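Long-range contacts in microcin B17-processing protein McbC (Escherichia coli str. K-12 substr. MG1655, PDB 6GRH), which acts as the FMN-dependent oxidoreductase of microcin B17 synthetase, the complex that installs heterocycles in the McbA precursor to give the active antibiotic peptide: residues D[87-93]-D[181-186]; D[228-232]-D[261-265]. All coordinates share one frame. Where two conformers were deposited one is given. Numbering follows the deposited sequence.

Interaction 1 (D[87-93]-D[181-186]). With FMN (flavin mononucleotide), chain O.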
# COMPACT_ATOMS: atom_id res chain seq x y z
N ILE D 87 16.59 -29.49 17.22
CA ILE D 87 16.65 -28.35 18.13
C ILE D 87 17.71 -28.72 19.15
O ILE D 87 18.02 -29.92 19.31
CB ILE D 87 15.26 -28.04 18.76
CG1 ILE D 87 15.17 -26.63 19.36
CG2 ILE D 87 14.88 -29.09 19.81
CD1 ILE D 87 15.32 -25.48 18.37
N ASN D 88 18.28 -27.73 19.84
CA ASN D 88 19.43 -27.93 20.71
C ASN D 88 20.54 -28.66 19.93
O ASN D 88 21.05 -29.69 20.38
CB ASN D 88 19.08 -28.73 21.99
CG ASN D 88 17.96 -28.10 22.83
OD1 ASN D 88 17.57 -26.94 22.66
ND2 ASN D 88 17.45 -28.88 23.77
N PHE D 89 20.88 -28.14 18.74
CA PHE D 89 21.89 -28.76 17.86
C PHE D 89 23.24 -28.81 18.57
O PHE D 89 23.56 -27.93 19.38
CB PHE D 89 22.06 -27.98 16.54
CG PHE D 89 20.94 -28.16 15.56
CD1 PHE D 89 19.84 -27.30 15.56
CD2 PHE D 89 21.01 -29.16 14.59
CE1 PHE D 89 18.82 -27.44 14.61
CE2 PHE D 89 19.99 -29.30 13.65
CZ PHE D 89 18.90 -28.43 13.65
N CYS D 90 24.03 -29.83 18.27
CA CYS D 90 25.34 -30.03 18.89
C CYS D 90 26.35 -30.32 17.80
O CYS D 90 26.11 -31.19 16.95
CB CYS D 90 25.25 -31.20 19.86
SG CYS D 90 26.86 -31.71 20.49
N ASP D 91 27.48 -29.61 17.81
CA ASP D 91 28.46 -29.73 16.72
C ASP D 91 29.75 -30.45 17.12
O ASP D 91 30.78 -30.25 16.49
CB ASP D 91 28.77 -28.34 16.12
CG ASP D 91 29.52 -27.43 17.10
OD1 ASP D 91 29.45 -27.68 18.29
OD2 ASP D 91 30.15 -26.45 16.67
N LYS D 92 29.69 -31.30 18.15
CA LYS D 92 30.88 -31.98 18.67
C LYS D 92 31.60 -32.88 17.64
O LYS D 92 32.83 -33.00 17.67
CB LYS D 92 30.53 -32.82 19.92
N ASN D 93 30.84 -33.51 16.76
CA ASN D 93 31.40 -34.37 15.71
C ASN D 93 31.70 -33.58 14.44
O ASN D 93 30.96 -32.66 14.10
CB ASN D 93 30.44 -35.52 15.42
CG ASN D 93 30.21 -36.41 16.64
OD1 ASN D 93 31.06 -36.52 17.50
ND2 ASN D 93 29.04 -37.02 16.70
N ARG D 181 18.36 -21.68 22.56
CA ARG D 181 17.51 -22.84 22.32
C ARG D 181 17.95 -23.58 21.05
O ARG D 181 17.94 -24.81 20.99
CB ARG D 181 16.04 -22.41 22.25
CG ARG D 181 15.08 -23.42 21.66
CD ARG D 181 13.62 -23.09 21.94
NE ARG D 181 12.82 -23.97 21.09
CZ ARG D 181 12.57 -23.77 19.80
NH1 ARG D 181 13.02 -22.68 19.17
NH2 ARG D 181 11.88 -24.68 19.12
N LEU D 182 18.36 -22.83 20.03
CA LEU D 182 18.83 -23.43 18.77
C LEU D 182 20.03 -24.33 18.95
O LEU D 182 20.08 -25.38 18.33
CB LEU D 182 19.16 -22.37 17.72
CG LEU D 182 19.60 -22.89 16.35
CD1 LEU D 182 18.45 -23.60 15.65
CD2 LEU D 182 20.12 -21.74 15.50
N GLY D 183 20.98 -23.90 19.77
CA GLY D 183 22.21 -24.64 20.01
C GLY D 183 23.23 -24.31 18.93
O GLY D 183 23.34 -23.15 18.52
N LYS D 184 23.94 -25.33 18.46
CA LYS D 184 25.04 -25.15 17.53
C LYS D 184 24.91 -26.06 16.31
O LYS D 184 25.45 -27.16 16.29
CB LYS D 184 26.36 -25.34 18.26
CG LYS D 184 26.62 -24.23 19.26
CD LYS D 184 28.06 -24.23 19.74
CE LYS D 184 28.29 -25.24 20.84
NZ LYS D 184 27.73 -24.76 22.14
N PRO D 185 24.17 -25.60 15.29
CA PRO D 185 24.12 -26.30 14.01
C PRO D 185 25.47 -26.24 13.28
O PRO D 185 26.25 -25.32 13.50
CB PRO D 185 23.03 -25.57 13.23
CG PRO D 185 22.53 -24.48 14.10
CD PRO D 185 23.42 -24.34 15.28
N HIS D 186 25.71 -27.20 12.39
CA HIS D 186 26.92 -27.21 11.56
C HIS D 186 26.85 -26.21 10.42
O HIS D 186 27.85 -25.58 10.08
CB HIS D 186 27.17 -28.61 10.98
CG HIS D 186 27.76 -29.57 11.97
ND1 HIS D 186 26.98 -30.40 12.76
CD2 HIS D 186 29.04 -29.85 12.29
CE1 HIS D 186 27.77 -31.15 13.52
NE2 HIS D 186 29.02 -30.82 13.26
N1 FMN O . 10.90 -23.36 14.59
C2 FMN O . 11.50 -22.55 15.50
O2 FMN O . 11.85 -23.06 16.58
N3 FMN O . 11.72 -21.23 15.27
C4 FMN O . 11.37 -20.64 14.11
O4 FMN O . 11.59 -19.42 13.91
C4A FMN O . 10.70 -21.45 13.07
N5 FMN O . 10.31 -20.93 11.88
C5A FMN O . 9.71 -21.71 10.94
C6 FMN O . 9.33 -21.14 9.73
C7 FMN O . 8.71 -21.90 8.74
C7M FMN O . 8.30 -21.25 7.44
C8 FMN O . 8.46 -23.35 8.97
C8M FMN O . 7.80 -24.17 7.91
C9 FMN O . 8.84 -23.93 10.18
C9A FMN O . 9.46 -23.17 11.19
N10 FMN O . 9.87 -23.73 12.43
C10 FMN O . 10.49 -22.89 13.39
C1' FMN O . 9.67 -25.15 12.76
C2' FMN O . 8.26 -25.37 13.25
O2' FMN O . 8.11 -24.78 14.56
C3' FMN O . 7.94 -26.87 13.24
O3' FMN O . 7.91 -27.35 11.89
C4' FMN O . 6.62 -27.21 13.92
O4' FMN O . 6.68 -26.84 15.30
C5' FMN O . 6.26 -28.69 13.86
O5' FMN O . 7.30 -29.45 14.46
P FMN O . 8.07 -30.59 13.64
O1P FMN O . 8.73 -29.91 12.46
O2P FMN O . 9.08 -31.11 14.65
O3P FMN O . 6.96 -31.54 13.31
O HOH W 1 24.92 -29.64 14.69

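Interaction 2 (D[228-232]-D[261-265])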
# COMPACT_ATOMS: atom_id res chain seq x y z
N ILE D 228 19.75 -38.85 4.79
CA ILE D 228 21.20 -38.90 4.99
C ILE D 228 21.63 -38.74 6.44
O ILE D 228 22.83 -38.60 6.72
CB ILE D 228 21.98 -37.92 4.05
CG1 ILE D 228 21.68 -36.45 4.34
CG2 ILE D 228 21.67 -38.23 2.59
CD1 ILE D 228 22.60 -35.50 3.60
N GLY D 229 20.68 -38.79 7.37
CA GLY D 229 20.99 -38.75 8.80
C GLY D 229 21.35 -37.39 9.38
O GLY D 229 22.04 -37.33 10.40
N LEU D 230 20.91 -36.30 8.73
CA LEU D 230 21.04 -34.96 9.28
C LEU D 230 19.72 -34.58 9.92
O LEU D 230 18.66 -35.02 9.48
CB LEU D 230 21.35 -33.92 8.20
CG LEU D 230 22.75 -33.74 7.68
CD1 LEU D 230 22.72 -32.69 6.58
CD2 LEU D 230 23.71 -33.32 8.78
N LYS D 231 19.78 -33.75 10.96
CA LYS D 231 18.58 -33.14 11.51
C LYS D 231 18.51 -31.76 10.92
O LYS D 231 19.54 -31.21 10.53
CB LYS D 231 18.65 -33.07 13.04
CG LYS D 231 18.73 -34.42 13.71
CD LYS D 231 17.46 -35.23 13.52
CE LYS D 231 17.43 -36.39 14.51
NZ LYS D 231 18.63 -37.24 14.35
N ASN D 232 17.32 -31.20 10.85
CA ASN D 232 17.15 -29.87 10.26
C ASN D 232 15.99 -29.13 10.90
O ASN D 232 15.06 -29.75 11.44
CB ASN D 232 16.92 -29.97 8.75
CG ASN D 232 15.47 -30.21 8.41
OD1 ASN D 232 14.72 -29.27 8.21
ND2 ASN D 232 15.03 -31.47 8.47
N PHE D 261 18.44 -24.66 9.19
CA PHE D 261 19.61 -25.14 9.93
C PHE D 261 19.75 -26.64 9.79
O PHE D 261 18.75 -27.34 9.72
CB PHE D 261 19.48 -24.77 11.41
CG PHE D 261 19.63 -23.30 11.68
CD1 PHE D 261 20.86 -22.68 11.49
CD2 PHE D 261 18.57 -22.54 12.12
CE1 PHE D 261 21.02 -21.34 11.74
CE2 PHE D 261 18.72 -21.20 12.38
CZ PHE D 261 19.94 -20.59 12.17
N PHE D 262 21.00 -27.11 9.76
CA PHE D 262 21.30 -28.54 9.65
C PHE D 262 22.38 -28.92 10.63
O PHE D 262 23.31 -28.14 10.89
CB PHE D 262 21.78 -28.90 8.25
CG PHE D 262 20.75 -28.69 7.19
CD1 PHE D 262 20.60 -27.44 6.59
CD2 PHE D 262 19.90 -29.72 6.82
CE1 PHE D 262 19.65 -27.24 5.61
CE2 PHE D 262 18.93 -29.52 5.84
CZ PHE D 262 18.81 -28.28 5.24
N GLY D 263 22.28 -30.15 11.11
CA GLY D 263 23.24 -30.65 12.07
C GLY D 263 22.86 -31.94 12.77
O GLY D 263 22.05 -32.72 12.27
N ASP D 264 23.49 -32.13 13.93
CA ASP D 264 23.25 -33.29 14.81
C ASP D 264 22.53 -32.85 16.09
O ASP D 264 22.64 -31.69 16.52
CB ASP D 264 24.56 -33.96 15.20
CG ASP D 264 25.42 -34.34 14.00
OD1 ASP D 264 24.85 -34.70 12.94
OD2 ASP D 264 26.67 -34.27 14.13
N VAL D 265 21.79 -33.79 16.68
CA VAL D 265 21.17 -33.59 17.99
C VAL D 265 21.57 -34.79 18.86
O VAL D 265 21.13 -35.91 18.57
CB VAL D 265 19.63 -33.48 17.87
CG1 VAL D 265 18.97 -33.44 19.24
CG2 VAL D 265 19.23 -32.26 17.05
O HOH W 2 21.53 -36.23 15.35

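Interaction 1 (D[87-93]-D[181-186])
Arg181 reaches the flavin. Arg181 NH1 and NH2 donate hydrogen bonds to FMN O2, at 2.9 and 3.0 Å. Asp178 forms a salt bridge with the same guanidinium.

Four hydrogen bonds join the two segments directly. Three are between backbones. Lys184 N donates to Phe89 O at 2.8 Å, and Phe89 N donates to Leu182 O at 2.9 Å. Asn88 N reaches Arg181 O at 3.2 Å. The fourth comes from a side chain: His186 NE2 donates to Asn93 O at 2.8 Å. A water donates to Lys184 O and, weakly, to Cys90 O.

Gly183 ends helix 179-182 with positive phi. A side chain here would clash with Phe89 O and Asn88 C, so glycine lets the backbones approach closely.

The Phe89 ring packs on Leu182 and Pro185. Phe89 CD1 lies 4.0 Å from Leu182 CD1, and Pro185 CB lies over one ring face. Ile87 CD1 covers one face of the Arg181 guanidinium, 3.5 Å from Arg181 CZ. Asp91 CB makes a CH-pi contact over the face of His186, while the Asp91 carboxylate is hydrogen-bonded to Ser137.

The arrangement is a single beta bridge, Phe89 with Gly183, between a loop and a helix end. It lies beside the FMN site of a nitroreductase-family domain.

Interaction 2 (D[228-232]-D[261-265])
Segment 228-232 leads from the end of helix 204-227 into strand 231-235. This strand is the outermost on its side of the antiparallel sheet within the chain. Its neighbour, strand 254-263, supplies most of the second segment. The sheet belongs to the nitroreductase-family domain.

Ile228 leaves the helical conformation and packs on Phe78 of the second subunit, another copy of this protein. Gly229 has positive phi, which favours glycine, and the chain turns here toward the sheet. Leu230 is buried. Leu230 CD1 meets Phe262 CD2 at 4.1 Å, and the leucine side chain also touches Phe187 and Thr99.

Lys231 begins the strand and forms an antiparallel hydrogen-bonded pair with Gly263. Lys231 N donates to Gly263 O at 2.8 Å, and Gly263 N returns a bond to Lys231 O at 3.0 Å. Lys231 O also receives a CA-H...O contact from Phe262 CA at 3.3 Å. The aliphatic part of the lysine packs on Val265, with Lys231 CG 4.0 Å from Val265 CG2. One water accepts hydrogen bonds from Lys231 NZ at 3.2 Å and Val265 N at 2.8 Å.

Asn232 follows in a non-hydrogen-bonded pair with Phe262. Both side chains point to the same face of the sheet, where helix 204-227 covers them. Asn232 CB lies 3.6 Å from Phe262 CD2. Asn232 OD1 is hydrogen-bonded to Gln260. The nearest atoms of the Asn232 side chain and a bound FMN are about 7 Å apart. Asn232 CA makes a CA-H...O contact with Phe261 O at 3.0 Å.

The two contacts are neighbours, with centres 9 Å apart. Interaction 2 is mostly buried and joins two strands of the sheet. Interaction 1 is only partly buried and joins a loop to the end of helix 179-182. Their chemistry differs accordingly. Interaction 2 uses regular antiparallel pairing, whereas interaction 1 combines irregular backbone bonds, a histidine bond and an arginine bound to FMN. They share no segment but touch directly. Cys90 N and Asp264 O lie 2.9 Å apart, a probable hydrogen bond. Leu182 CD2 packs on Phe261 CE2 at 3.5 Å. Loop 87-93 thus lies against the residues just after strand 254-263, and Leu182 against the strand itself.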